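Local coordinates for protein protocadherin gamma-B3 (Homo sapiens, PDB 5K8R) that probably serves as a calcium-dependent cell-adhesion protein and may take part in establishing and maintaining specific neuronal connections in the brain, at residues Y140-D145 with P162-K167; N208-T213 with A245-A250; V234-M239 with V289-G294; Q260-D265 with G269-I274. All blocks are in the same frame, centred on the assembly; numbering follows the deposited sequence.

From the N terminus, interaction 1 comes first: residues 140-145 and 162-167 close a short loop across the second cadherin repeat, and their centre lies about 37 Å or more from those of the other three. Interaction 2 opens at 208-213, where the chain enters the third repeat, and closes at 245-250. Interaction 3 begins inside that loop, at 234-239, and ends beyond it at 289-294, so the two cross; both reach the same calcium ion and their centres are about 1 Å apart. Interaction 4, the hairpin 260-265 with 269-274, nests inside the loop of interaction 3. Interactions 2 and 3 tie opposite sheets together, and interaction 4 builds one of them.

Interaction 1: Y140-D145 with P162-K167; sequences YYLSPD and PELVLK
The ring of Tyr140 lies with one face against Pro162, whose CD rests over its centre: Pro162 CD is 3.7 Å from the centroid of the Tyr140 ring and only 14° off the ring normal, a CH-pi contact. Along that same face Pro162 CG stands 3.8 Å from Tyr140 CG, so the pyrrolidine covers the ring from its root to its far half. The fit is set by the tyrosine's first torsion (chi1 -62°), which turns CG away from the carbonyl carbon and beside the backbone N. Proline suits the place because its ring is compact and its C-H groups next to nitrogen are somewhat polarised toward the aromatic electrons. The phenol OH is hydrogen-bonded to Ser126 OG and Ala127 N, which probably restricts the swing of the ring.

The two segments run in nearly the same direction, 21° apart, yet belong to different sheets: 138-142 edges one and 160-166 is the middle strand of the other. They therefore meet through side chains across the interior of the Greek-key beta-sandwich that makes up a cadherin repeat, here the second. Two residues along, Leu142 and Leu164 approach almost perpendicularly and touch by single methyls, Leu142 CD2 to Leu164 CD1 at 3.8 Å. Leucine suits the interior here because its branched end offers methyls to neighbours on several sides.

At the far end, where Lys167 is exposed, its extended chain brings CE to 3.2 Å from Asp145 O, and its NZ makes a weak hydrogen bond with Ser149 OG. The carboxylate of Asp145 looks elsewhere: its OD1 accepts a hydrogen bond from His147 N.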
loop_
_atom_site.group_PDB
_atom_site.type_symbol
_atom_site.label_atom_id
_atom_site.label_comp_id
_atom_site.label_asym_id
_atom_site.label_seq_id
_atom_site.Cartn_x
_atom_site.Cartn_y
_atom_site.Cartn_z
ATOM N N TYR A 140 -26.090 -20.091 -13.854
ATOM C CA TYR A 140 -25.243 -18.948 -14.165
ATOM C C TYR A 140 -24.224 -19.310 -15.237
ATOM O O TYR A 140 -23.670 -20.414 -15.239
ATOM C CB TYR A 140 -24.530 -18.445 -12.909
ATOM C CG TYR A 140 -25.482 -17.958 -11.842
ATOM C CD1 TYR A 140 -25.946 -16.649 -11.842
ATOM C CD2 TYR A 140 -25.927 -18.810 -10.840
ATOM C CE1 TYR A 140 -26.821 -16.202 -10.870
ATOM C CE2 TYR A 140 -26.803 -18.372 -9.865
ATOM C CZ TYR A 140 -27.247 -17.067 -9.885
ATOM O OH TYR A 140 -28.117 -16.625 -8.917
ATOM N N TYR A 141 -23.982 -18.369 -16.147
ATOM C CA TYR A 141 -23.026 -18.542 -17.231
ATOM C C TYR A 141 -22.200 -17.275 -17.372
ATOM O O TYR A 141 -22.753 -16.171 -17.396
ATOM C CB TYR A 141 -23.733 -18.852 -18.556
ATOM C CG TYR A 141 -24.627 -20.069 -18.521
ATOM C CD1 TYR A 141 -24.126 -21.331 -18.811
ATOM C CD2 TYR A 141 -25.975 -19.955 -18.206
ATOM C CE1 TYR A 141 -24.941 -22.446 -18.784
ATOM C CE2 TYR A 141 -26.798 -21.065 -18.176
ATOM C CZ TYR A 141 -26.277 -22.308 -18.466
ATOM O OH TYR A 141 -27.089 -23.417 -18.439
ATOM N N LEU A 142 -20.884 -17.435 -17.465
ATOM C CA LEU A 142 -19.973 -16.322 -17.692
ATOM C C LEU A 142 -19.505 -16.348 -19.140
ATOM O O LEU A 142 -19.126 -17.407 -19.654
ATOM C CB LEU A 142 -18.769 -16.393 -16.750
ATOM C CG LEU A 142 -17.768 -15.240 -16.853
ATOM C CD1 LEU A 142 -18.318 -13.991 -16.181
ATOM C CD2 LEU A 142 -16.422 -15.629 -16.260
ATOM N N SER A 143 -19.538 -15.191 -19.790
ATOM C CA SER A 143 -19.048 -15.103 -21.155
ATOM C C SER A 143 -17.551 -15.409 -21.184
ATOM O O SER A 143 -16.828 -15.050 -20.246
ATOM C CB SER A 143 -19.318 -13.713 -21.733
ATOM O OG SER A 143 -20.708 -13.436 -21.749
ATOM N N PRO A 144 -17.060 -16.075 -22.228
ATOM C CA PRO A 144 -15.647 -16.477 -22.254
ATOM C C PRO A 144 -14.711 -15.281 -22.151
ATOM O O PRO A 144 -14.874 -14.276 -22.846
ATOM C CB PRO A 144 -15.509 -17.187 -23.606
ATOM C CG PRO A 144 -16.889 -17.656 -23.926
ATOM C CD PRO A 144 -17.810 -16.604 -23.380
ATOM N N ASP A 145 -13.722 -15.401 -21.263
ATOM C CA ASP A 145 -12.709 -14.382 -21.045
ATOM C C ASP A 145 -11.373 -15.081 -20.828
ATOM O O ASP A 145 -11.321 -16.117 -20.150
ATOM C CB ASP A 145 -13.041 -13.497 -19.835
ATOM C CG ASP A 145 -12.116 -12.301 -19.715
ATOM O OD1 ASP A 145 -11.042 -12.438 -19.092
ATOM O OD2 ASP A 145 -12.465 -11.223 -20.243
ATOM N N PRO A 162 -22.956 -18.377 -7.943
ATOM C CA PRO A 162 -21.733 -18.399 -8.749
ATOM C C PRO A 162 -20.530 -17.809 -8.029
ATOM O O PRO A 162 -20.672 -17.047 -7.067
ATOM C CB PRO A 162 -22.119 -17.551 -9.964
ATOM C CG PRO A 162 -23.038 -16.514 -9.375
ATOM C CD PRO A 162 -23.762 -17.173 -8.210
ATOM N N GLU A 163 -19.337 -18.159 -8.502
ATOM C CA GLU A 163 -18.087 -17.603 -8.009
ATOM C C GLU A 163 -17.150 -17.385 -9.185
ATOM O O GLU A 163 -17.040 -18.241 -10.069
ATOM C CB GLU A 163 -17.418 -18.519 -6.974
ATOM C CG GLU A 163 -18.100 -18.546 -5.618
ATOM C CD GLU A 163 -17.384 -19.445 -4.627
ATOM O OE1 GLU A 163 -16.609 -20.319 -5.068
ATOM O OE2 GLU A 163 -17.595 -19.275 -3.407
ATOM N N LEU A 164 -16.486 -16.234 -9.192
ATOM C CA LEU A 164 -15.504 -15.931 -10.220
ATOM C C LEU A 164 -14.167 -16.558 -9.851
ATOM O O LEU A 164 -13.744 -16.507 -8.694
ATOM C CB LEU A 164 -15.356 -14.417 -10.376
ATOM C CG LEU A 164 -14.704 -13.887 -11.651
ATOM C CD1 LEU A 164 -15.562 -14.221 -12.863
ATOM C CD2 LEU A 164 -14.483 -12.387 -11.541
ATOM N N VAL A 165 -13.504 -17.163 -10.832
ATOM C CA VAL A 165 -12.232 -17.836 -10.599
ATOM C C VAL A 165 -11.197 -17.297 -11.577
ATOM O O VAL A 165 -11.493 -17.072 -12.756
ATOM C CB VAL A 165 -12.363 -19.373 -10.712
ATOM C CG1 VAL A 165 -12.889 -19.782 -12.076
ATOM C CG2 VAL A 165 -11.031 -20.053 -10.420
ATOM N N LEU A 166 -9.985 -17.073 -11.077
ATOM C CA LEU A 166 -8.885 -16.555 -11.877
ATOM C C LEU A 166 -8.076 -17.723 -12.430
ATOM O O LEU A 166 -7.520 -18.515 -11.663
ATOM C CB LEU A 166 -7.998 -15.641 -11.031
ATOM C CG LEU A 166 -6.889 -14.872 -11.747
ATOM C CD1 LEU A 166 -7.477 -13.717 -12.539
ATOM C CD2 LEU A 166 -5.849 -14.378 -10.752
ATOM N N LYS A 167 -8.010 -17.828 -13.757
ATOM C CA LYS A 167 -7.247 -18.887 -14.402
ATOM C C LYS A 167 -5.953 -18.401 -15.041
ATOM O O LYS A 167 -5.116 -19.231 -15.408
ATOM C CB LYS A 167 -8.105 -19.593 -15.463
ATOM C CG LYS A 167 -8.631 -18.683 -16.555
ATOM C CD LYS A 167 -9.386 -19.480 -17.604
ATOM C CE LYS A 167 -9.922 -18.581 -18.703
ATOM N NZ LYS A 167 -10.666 -19.350 -19.738
#

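Interaction 2: N208-T213 with A245-A250; sequences NPPVFT and AEIIYA. With CA (calcium ion), chain H.
Pro210 and Ile247 mark the nearest approach of the two backbones, their CA atoms 7.4 Å apart, and no hydrogen bond joins the segments. Each segment starts as loop and passes into a strand, but the strands belong to different sheets, so side chains alone bridge the gap. At the loop end Pro210 CB meets the tip of Ile247, CD1, at 3.9 Å, a fit between a rigid ring and a long branched chain. Ahead of the proline, Asn208 O binds a calcium ion at 2.4 Å; Asn206, Asp238, Asp240, Asn244 and Asp293 complete this site at the junction of the second and third cadherin repeats.

Further in, Phe212 and Tyr249 lie alongside, their side chains running in opposite senses. Phe212 CE1 comes to the edge of the tyrosine ring, 3.7 Å from Tyr249 CE1, and the planes are inclined at 50°. Ile247 CG2 lies over one face of the Tyr249 ring, offset toward its rim. The phenol fits a buried place because its OH is hydrogen-bonded to Ala236 N. With an alanine in place of Phe212, the edge of Tyr249 would probably lose its aromatic neighbour and a gap would open between the sheets.

Around the pair, Phe212 also packs on Val289 and Ala291 of strand 284-292 and on Ala299 and Cys301 of strand 298-308, while Tyr249 leans on Val234 of strand 230-237.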
loop_
_atom_site.group_PDB
_atom_site.type_symbol
_atom_site.label_atom_id
_atom_site.label_comp_id
_atom_site.label_asym_id
_atom_site.label_seq_id
_atom_site.Cartn_x
_atom_site.Cartn_y
_atom_site.Cartn_z
ATOM N N ASN A 208 7.102 -3.800 -9.652
ATOM C CA ASN A 208 8.055 -3.229 -10.603
ATOM C C ASN A 208 9.030 -2.329 -9.860
ATOM O O ASN A 208 8.619 -1.270 -9.342
ATOM C CB ASN A 208 7.336 -2.451 -11.701
ATOM C CG ASN A 208 6.548 -3.349 -12.632
ATOM O OD1 ASN A 208 7.101 -3.933 -13.563
ATOM N ND2 ASN A 208 5.247 -3.464 -12.386
ATOM N N PRO A 209 10.305 -2.697 -9.771
ATOM C CA PRO A 209 11.294 -1.811 -9.147
ATOM C C PRO A 209 11.623 -0.646 -10.061
ATOM O O PRO A 209 11.316 -0.686 -11.262
ATOM C CB PRO A 209 12.516 -2.726 -8.950
ATOM C CG PRO A 209 12.002 -4.129 -9.134
ATOM C CD PRO A 209 10.874 -4.010 -10.104
ATOM N N PRO A 210 12.233 0.416 -9.533
ATOM C CA PRO A 210 12.685 1.506 -10.406
ATOM C C PRO A 210 13.777 1.029 -11.352
ATOM O O PRO A 210 14.542 0.113 -11.042
ATOM C CB PRO A 210 13.214 2.556 -9.422
ATOM C CG PRO A 210 12.557 2.228 -8.119
ATOM C CD PRO A 210 12.417 0.737 -8.109
ATOM N N VAL A 211 13.837 1.659 -12.524
ATOM C CA VAL A 211 14.811 1.316 -13.555
ATOM C C VAL A 211 15.473 2.601 -14.032
ATOM O O VAL A 211 14.805 3.472 -14.602
ATOM C CB VAL A 211 14.167 0.573 -14.736
ATOM C CG1 VAL A 211 15.161 0.442 -15.880
ATOM C CG2 VAL A 211 13.672 -0.797 -14.296
ATOM N N PHE A 212 16.778 2.717 -13.803
ATOM C CA PHE A 212 17.521 3.870 -14.289
ATOM C C PHE A 212 17.675 3.802 -15.802
ATOM O O PHE A 212 17.861 2.726 -16.378
ATOM C CB PHE A 212 18.898 3.942 -13.631
ATOM C CG PHE A 212 18.894 4.599 -12.283
ATOM C CD1 PHE A 212 18.762 5.974 -12.171
ATOM C CD2 PHE A 212 19.036 3.848 -11.128
ATOM C CE1 PHE A 212 18.762 6.586 -10.932
ATOM C CE2 PHE A 212 19.037 4.454 -9.887
ATOM C CZ PHE A 212 18.902 5.826 -9.790
ATOM N N THR A 213 17.600 4.969 -16.448
ATOM C CA THR A 213 17.776 5.023 -17.895
ATOM C C THR A 213 19.207 4.691 -18.299
ATOM O O THR A 213 19.441 4.234 -19.424
ATOM C CB THR A 213 17.385 6.403 -18.422
ATOM O OG1 THR A 213 18.284 7.389 -17.900
ATOM C CG2 THR A 213 15.967 6.748 -17.998
ATOM N N ALA A 245 5.009 4.221 -7.459
ATOM C CA ALA A 245 5.799 4.796 -8.537
ATOM C C ALA A 245 6.577 6.040 -8.135
ATOM O O ALA A 245 7.454 6.466 -8.895
ATOM C CB ALA A 245 4.902 5.135 -9.738
ATOM N N GLU A 246 6.286 6.636 -6.979
ATOM C CA GLU A 246 7.027 7.805 -6.521
ATOM C C GLU A 246 8.455 7.404 -6.174
ATOM O O GLU A 246 8.672 6.532 -5.327
ATOM C CB GLU A 246 6.337 8.430 -5.312
ATOM C CG GLU A 246 4.915 8.895 -5.577
ATOM C CD GLU A 246 4.266 9.506 -4.351
ATOM O OE1 GLU A 246 4.938 9.592 -3.302
ATOM O OE2 GLU A 246 3.085 9.901 -4.436
ATOM N N ILE A 247 9.427 8.042 -6.820
ATOM C CA ILE A 247 10.832 7.665 -6.714
ATOM C C ILE A 247 11.595 8.774 -6.003
ATOM O O ILE A 247 11.454 9.954 -6.347
ATOM C CB ILE A 247 11.439 7.383 -8.100
ATOM C CG1 ILE A 247 10.752 6.177 -8.742
ATOM C CG2 ILE A 247 12.940 7.160 -7.994
ATOM C CD1 ILE A 247 11.220 5.886 -10.148
ATOM N N ILE A 248 12.450 8.370 -5.065
ATOM C CA ILE A 248 13.310 9.280 -4.315
ATOM C C ILE A 248 14.775 8.898 -4.565
ATOM O O ILE A 248 15.181 7.766 -4.303
ATOM C CB ILE A 248 13.018 9.225 -2.805
ATOM C CG1 ILE A 248 13.275 7.817 -2.264
ATOM C CG2 ILE A 248 11.588 9.657 -2.523
ATOM C CD1 ILE A 248 13.221 7.724 -0.753
ATOM N N TYR A 249 15.558 9.844 -5.079
ATOM C CA TYR A 249 16.961 9.627 -5.391
ATOM C C TYR A 249 17.830 10.124 -4.243
ATOM O O TYR A 249 17.489 11.092 -3.559
ATOM C CB TYR A 249 17.357 10.349 -6.682
ATOM C CG TYR A 249 16.477 10.040 -7.871
ATOM C CD1 TYR A 249 16.777 8.991 -8.728
ATOM C CD2 TYR A 249 15.351 10.807 -8.145
ATOM C CE1 TYR A 249 15.979 8.709 -9.821
ATOM C CE2 TYR A 249 14.547 10.533 -9.235
ATOM C CZ TYR A 249 14.865 9.483 -10.069
ATOM O OH TYR A 249 14.067 9.206 -11.155
ATOM N N ALA A 250 18.965 9.458 -4.043
ATOM C CA ALA A 250 19.875 9.856 -2.979
ATOM C C ALA A 250 21.269 9.329 -3.280
ATOM O O ALA A 250 21.430 8.327 -3.979
ATOM C CB ALA A 250 19.400 9.348 -1.613
HETATM CA CA CA H . 7.343 0.309 -8.126
#

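Interaction 3: V234-M239 with V289-G294; sequences VMAIDM and VEAKDG. With CA (calcium ion), chain H.
Asp238 and Asp293 reach the same calcium ion by different torsions: Asp238 holds CG anti to the backbone N (chi1 -159°), whereas Asp293 sets CG between N and the carbonyl carbon (chi1 58°). Their side chains meet at about a right angle, with the carboxylate planes 32° apart. Asp238 chelates through both oxygens, OD1 at 2.5 Å and OD2 at 2.4 Å from the ion; Asp293 gives OD2 alone, at 2.7 Å. Asp238 OD2 and Asp293 OD2 lie 3.3 Å apart, a closeness of like charges that the metal between them probably offsets. The other oxygen of Asp293, OD1, takes a weak hydrogen bond from His297 N.

Behind the site the two segments run side by side in nearly the same direction, in opposing sheets. Ala236 CB and Ala291 CB touch at 4.0 Å, methyls small enough for the backbones to come close, and beyond them Val234 CG2 faces Val289 CG1 at 4.4 Å, larger side chains where the backbones stand farther apart.

Such aspartates, one from the Asp-Met-Asp sequence (238-240) and one just past strand 284-292, are characteristic of the calcium-binding junctions between successive cadherin repeats, here the second and third.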
loop_
_atom_site.group_PDB
_atom_site.type_symbol
_atom_site.label_atom_id
_atom_site.label_comp_id
_atom_site.label_asym_id
_atom_site.label_seq_id
_atom_site.Cartn_x
_atom_site.Cartn_y
_atom_site.Cartn_z
ATOM N N VAL A 234 19.850 12.484 -13.262
ATOM C CA VAL A 234 19.528 11.068 -13.365
ATOM C C VAL A 234 18.023 10.894 -13.540
ATOM O O VAL A 234 17.226 11.812 -13.325
ATOM C CB VAL A 234 20.042 10.293 -12.141
ATOM C CG1 VAL A 234 21.526 10.566 -11.927
ATOM C CG2 VAL A 234 19.240 10.649 -10.903
ATOM N N MET A 235 17.631 9.691 -13.948
ATOM C CA MET A 235 16.234 9.407 -14.241
ATOM C C MET A 235 15.957 7.933 -13.992
ATOM O O MET A 235 16.697 7.070 -14.474
ATOM C CB MET A 235 15.888 9.774 -15.690
ATOM C CG MET A 235 14.439 9.491 -16.078
ATOM S SD MET A 235 13.267 10.593 -15.265
ATOM C CE MET A 235 11.737 10.049 -16.016
ATOM N N ALA A 236 14.890 7.658 -13.245
ATOM C CA ALA A 236 14.427 6.305 -12.980
ATOM C C ALA A 236 12.952 6.212 -13.340
ATOM O O ALA A 236 12.182 7.142 -13.082
ATOM C CB ALA A 236 14.636 5.909 -11.512
ATOM N N ILE A 237 12.564 5.089 -13.940
ATOM C CA ILE A 237 11.202 4.870 -14.415
ATOM C C ILE A 237 10.587 3.732 -13.612
ATOM O O ILE A 237 11.224 2.691 -13.414
ATOM C CB ILE A 237 11.173 4.556 -15.923
ATOM C CG1 ILE A 237 11.836 5.685 -16.714
ATOM C CG2 ILE A 237 9.745 4.332 -16.398
ATOM C CD1 ILE A 237 11.879 5.443 -18.205
ATOM N N ASP A 238 9.353 3.934 -13.151
ATOM C CA ASP A 238 8.614 2.925 -12.400
ATOM C C ASP A 238 7.260 2.739 -13.066
ATOM O O ASP A 238 6.470 3.686 -13.143
ATOM C CB ASP A 238 8.451 3.336 -10.934
ATOM C CG ASP A 238 8.156 2.160 -10.024
ATOM O OD1 ASP A 238 7.347 1.289 -10.408
ATOM O OD2 ASP A 238 8.740 2.107 -8.920
ATOM N N MET A 239 7.015 1.543 -13.550
ATOM C CA MET A 239 5.795 1.233 -14.227
ATOM C C MET A 239 4.546 1.158 -13.370
ATOM O O MET A 239 3.483 1.123 -13.896
ATOM C CB MET A 239 5.970 -0.061 -14.987
ATOM C CG MET A 239 6.929 0.026 -16.142
ATOM S SD MET A 239 6.599 1.476 -17.107
ATOM C CE MET A 239 7.537 1.143 -18.572
ATOM N N VAL A 289 24.379 6.214 -6.755
ATOM C CA VAL A 289 23.055 6.821 -6.674
ATOM C C VAL A 289 22.021 5.720 -6.482
ATOM O O VAL A 289 22.051 4.701 -7.184
ATOM C CB VAL A 289 22.738 7.660 -7.926
ATOM C CG1 VAL A 289 21.308 8.178 -7.872
ATOM C CG2 VAL A 289 23.720 8.816 -8.049
ATOM N N GLU A 290 21.112 5.931 -5.533
ATOM C CA GLU A 290 20.047 4.997 -5.205
ATOM C C GLU A 290 18.694 5.635 -5.488
ATOM O O GLU A 290 18.483 6.819 -5.201
ATOM C CB GLU A 290 20.120 4.573 -3.732
ATOM C CG GLU A 290 18.944 3.733 -3.256
ATOM C CD GLU A 290 18.882 3.619 -1.746
ATOM O OE1 GLU A 290 19.481 4.472 -1.059
ATOM O OE2 GLU A 290 18.237 2.675 -1.245
ATOM N N ALA A 291 17.784 4.844 -6.053
ATOM C CA ALA A 291 16.408 5.251 -6.297
ATOM C C ALA A 291 15.474 4.281 -5.591
ATOM O O ALA A 291 15.590 3.062 -5.766
ATOM C CB ALA A 291 16.096 5.291 -7.794
ATOM N N LYS A 292 14.555 4.819 -4.792
ATOM C CA LYS A 292 13.596 4.018 -4.046
ATOM C C LYS A 292 12.175 4.420 -4.420
ATOM O O LYS A 292 11.929 5.546 -4.861
ATOM C CB LYS A 292 13.791 4.176 -2.532
ATOM C CG LYS A 292 15.134 3.690 -2.015
ATOM C CD LYS A 292 15.295 4.003 -0.536
ATOM C CE LYS A 292 14.164 3.401 0.284
ATOM N NZ LYS A 292 14.284 3.742 1.729
ATOM N N ASP A 293 11.241 3.491 -4.241
ATOM C CA ASP A 293 9.831 3.764 -4.461
ATOM C C ASP A 293 9.069 3.653 -3.140
ATOM O O ASP A 293 9.664 3.545 -2.060
ATOM C CB ASP A 293 9.260 2.833 -5.540
ATOM C CG ASP A 293 9.421 1.359 -5.204
ATOM O OD1 ASP A 293 9.867 1.031 -4.084
ATOM O OD2 ASP A 293 9.083 0.521 -6.069
ATOM N N GLY A 294 7.737 3.682 -3.230
ATOM C CA GLY A 294 6.924 3.604 -2.026
ATOM C C GLY A 294 6.995 2.249 -1.348
ATOM O O GLY A 294 6.967 2.161 -0.117
HETATM CA CA CA H . 7.343 0.309 -8.126
#

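Interaction 4: Q260-D265 with G269-I274; sequences QLFKLD and GELTTI
Lys263 and Thr272 hold each other by two backbone bonds, Lys263 N to Thr272 O and Thr272 N to Lys263 O, both 2.9 Å, which makes them the hydrogen-bonded pair of an antiparallel hairpin. Ile274 N continues the ladder to Leu261 O at 2.7 Å, and Asp265 N to Glu270 O at 3.2 Å; a weak bond from Gly269 N to Asp265 O closes the turn. The strands run at 159° to one another.

On one face, Phe262 stands opposite Thr273. Its first torsion (chi1 -63°) puts CG beside the backbone N and carries the ring to Thr273, CE1 lying 3.6 Å from Thr273 CG2, while Phe262 CB packs 3.8 Å from Leu271 CD2. Leu264 pairs with Leu271 on this face, and its CD1 comes 3.3 Å from Gly269 O. On the other face the aliphatic root of Lys263 is covered by Ile274, Lys263 CB to Ile274 CG2 3.7 Å, while its amino group extends outward.

Farther out, Tyr285 meets the Phe262 ring edge-to-face, and Phe251, Leu277 and Ile305 pack around it. A serine in place of Phe262 would probably cost Tyr285 its edge-to-face partner and Thr273 CG2 its contact with the ring. Asp265 OD1 accepts a hydrogen bond from Lys267 N within the turn, and Gly269 has a positive phi (70°), which favours glycine.

The chemistry thus divides by face: Phe262, Leu264 and Leu271 turn apolar surface into the sandwich of the third cadherin repeat, Lys263 carries its charge on the other side, and main-chain bonds pair the strands between.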
loop_
_atom_site.group_PDB
_atom_site.type_symbol
_atom_site.label_atom_id
_atom_site.label_comp_id
_atom_site.label_asym_id
_atom_site.label_seq_id
_atom_site.Cartn_x
_atom_site.Cartn_y
_atom_site.Cartn_z
ATOM N N GLN A 260 29.880 18.147 0.809
ATOM C CA GLN A 260 29.961 19.600 0.785
ATOM C C GLN A 260 30.167 20.158 -0.618
ATOM O O GLN A 260 30.372 21.368 -0.765
ATOM C CB GLN A 260 31.093 20.078 1.698
ATOM C CG GLN A 260 30.892 19.750 3.166
ATOM C CD GLN A 260 29.763 20.544 3.791
ATOM O OE1 GLN A 260 28.740 19.984 4.183
ATOM N NE2 GLN A 260 29.947 21.856 3.895
ATOM N N LEU A 261 30.125 19.313 -1.644
ATOM C CA LEU A 261 30.386 19.740 -3.014
ATOM C C LEU A 261 29.212 19.530 -3.955
ATOM O O LEU A 261 28.946 20.390 -4.799
ATOM C CB LEU A 261 31.617 19.008 -3.570
ATOM C CG LEU A 261 32.922 19.804 -3.611
ATOM C CD1 LEU A 261 32.804 20.963 -4.587
ATOM C CD2 LEU A 261 33.304 20.305 -2.226
ATOM N N PHE A 262 28.497 18.414 -3.840
ATOM C CA PHE A 262 27.412 18.096 -4.754
ATOM C C PHE A 262 26.117 17.855 -3.986
ATOM O O PHE A 262 26.123 17.527 -2.796
ATOM C CB PHE A 262 27.748 16.871 -5.614
ATOM C CG PHE A 262 28.936 17.073 -6.511
ATOM C CD1 PHE A 262 28.819 17.800 -7.683
ATOM C CD2 PHE A 262 30.168 16.533 -6.184
ATOM C CE1 PHE A 262 29.910 17.988 -8.511
ATOM C CE2 PHE A 262 31.262 16.716 -7.008
ATOM C CZ PHE A 262 31.133 17.445 -8.173
ATOM N N LYS A 263 25.003 18.025 -4.695
ATOM C CA LYS A 263 23.671 17.856 -4.134
ATOM C C LYS A 263 22.789 17.159 -5.157
ATOM O O LYS A 263 22.780 17.539 -6.332
ATOM C CB LYS A 263 23.059 19.206 -3.739
ATOM C CG LYS A 263 21.585 19.141 -3.371
ATOM C CD LYS A 263 21.021 20.527 -3.098
ATOM C CE LYS A 263 19.524 20.474 -2.839
ATOM N NZ LYS A 263 19.191 19.617 -1.668
ATOM N N LEU A 264 22.052 16.144 -4.711
ATOM C CA LEU A 264 21.137 15.390 -5.561
ATOM C C LEU A 264 19.717 15.605 -5.061
ATOM O O LEU A 264 19.395 15.242 -3.925
ATOM C CB LEU A 264 21.488 13.901 -5.565
ATOM C CG LEU A 264 20.623 13.006 -6.456
ATOM C CD1 LEU A 264 20.776 13.394 -7.917
ATOM C CD2 LEU A 264 20.971 11.539 -6.247
ATOM N N ASP A 265 18.875 16.193 -5.908
ATOM C CA ASP A 265 17.489 16.445 -5.539
ATOM C C ASP A 265 16.747 15.124 -5.370
ATOM O O ASP A 265 16.834 14.236 -6.224
ATOM C CB ASP A 265 16.810 17.311 -6.599
ATOM C CG ASP A 265 15.501 17.914 -6.118
ATOM O OD1 ASP A 265 14.653 17.174 -5.577
ATOM O OD2 ASP A 265 15.321 19.140 -6.282
ATOM N N GLY A 269 15.747 14.474 -9.111
ATOM C CA GLY A 269 16.937 13.717 -9.443
ATOM C C GLY A 269 18.008 14.521 -10.135
ATOM O O GLY A 269 18.960 13.944 -10.667
ATOM N N GLU A 270 17.874 15.843 -10.146
ATOM C CA GLU A 270 18.842 16.707 -10.801
ATOM C C GLU A 270 20.051 16.908 -9.899
ATOM O O GLU A 270 19.914 17.326 -8.745
ATOM C CB GLU A 270 18.206 18.053 -11.142
ATOM C CG GLU A 270 19.181 19.050 -11.739
ATOM C CD GLU A 270 18.551 20.401 -12.002
ATOM O OE1 GLU A 270 17.306 20.495 -11.986
ATOM O OE2 GLU A 270 19.303 21.373 -12.221
ATOM N N LEU A 271 21.234 16.610 -10.426
ATOM C CA LEU A 271 22.475 16.789 -9.686
ATOM C C LEU A 271 23.010 18.196 -9.923
ATOM O O LEU A 271 23.085 18.654 -11.067
ATOM C CB LEU A 271 23.507 15.741 -10.109
ATOM C CG LEU A 271 24.473 15.196 -9.053
ATOM C CD1 LEU A 271 25.230 14.002 -9.610
ATOM C CD2 LEU A 271 25.446 16.265 -8.585
ATOM N N THR A 272 23.369 18.878 -8.839
ATOM C CA THR A 272 23.927 20.221 -8.900
ATOM C C THR A 272 25.149 20.295 -7.998
ATOM O O THR A 272 25.435 19.382 -7.220
ATOM C CB THR A 272 22.899 21.285 -8.485
ATOM O OG1 THR A 272 22.407 20.989 -7.171
ATOM C CG2 THR A 272 21.732 21.326 -9.465
ATOM N N THR A 273 25.877 21.400 -8.111
ATOM C CA THR A 273 27.021 21.663 -7.253
ATOM C C THR A 273 26.635 22.655 -6.164
ATOM O O THR A 273 25.801 23.539 -6.369
ATOM C CB THR A 273 28.203 22.213 -8.057
ATOM O OG1 THR A 273 27.868 23.501 -8.586
ATOM C CG2 THR A 273 28.552 21.274 -9.203
ATOM N N ILE A 274 27.245 22.489 -4.993
ATOM C CA ILE A 274 27.073 23.430 -3.892
ATOM C C ILE A 274 28.388 24.036 -3.430
ATOM O O ILE A 274 28.365 24.994 -2.642
ATOM C CB ILE A 274 26.343 22.778 -2.697
ATOM C CG1 ILE A 274 27.147 21.595 -2.156
ATOM C CG2 ILE A 274 24.945 22.341 -3.101
ATOM C CD1 ILE A 274 26.465 20.864 -1.020
#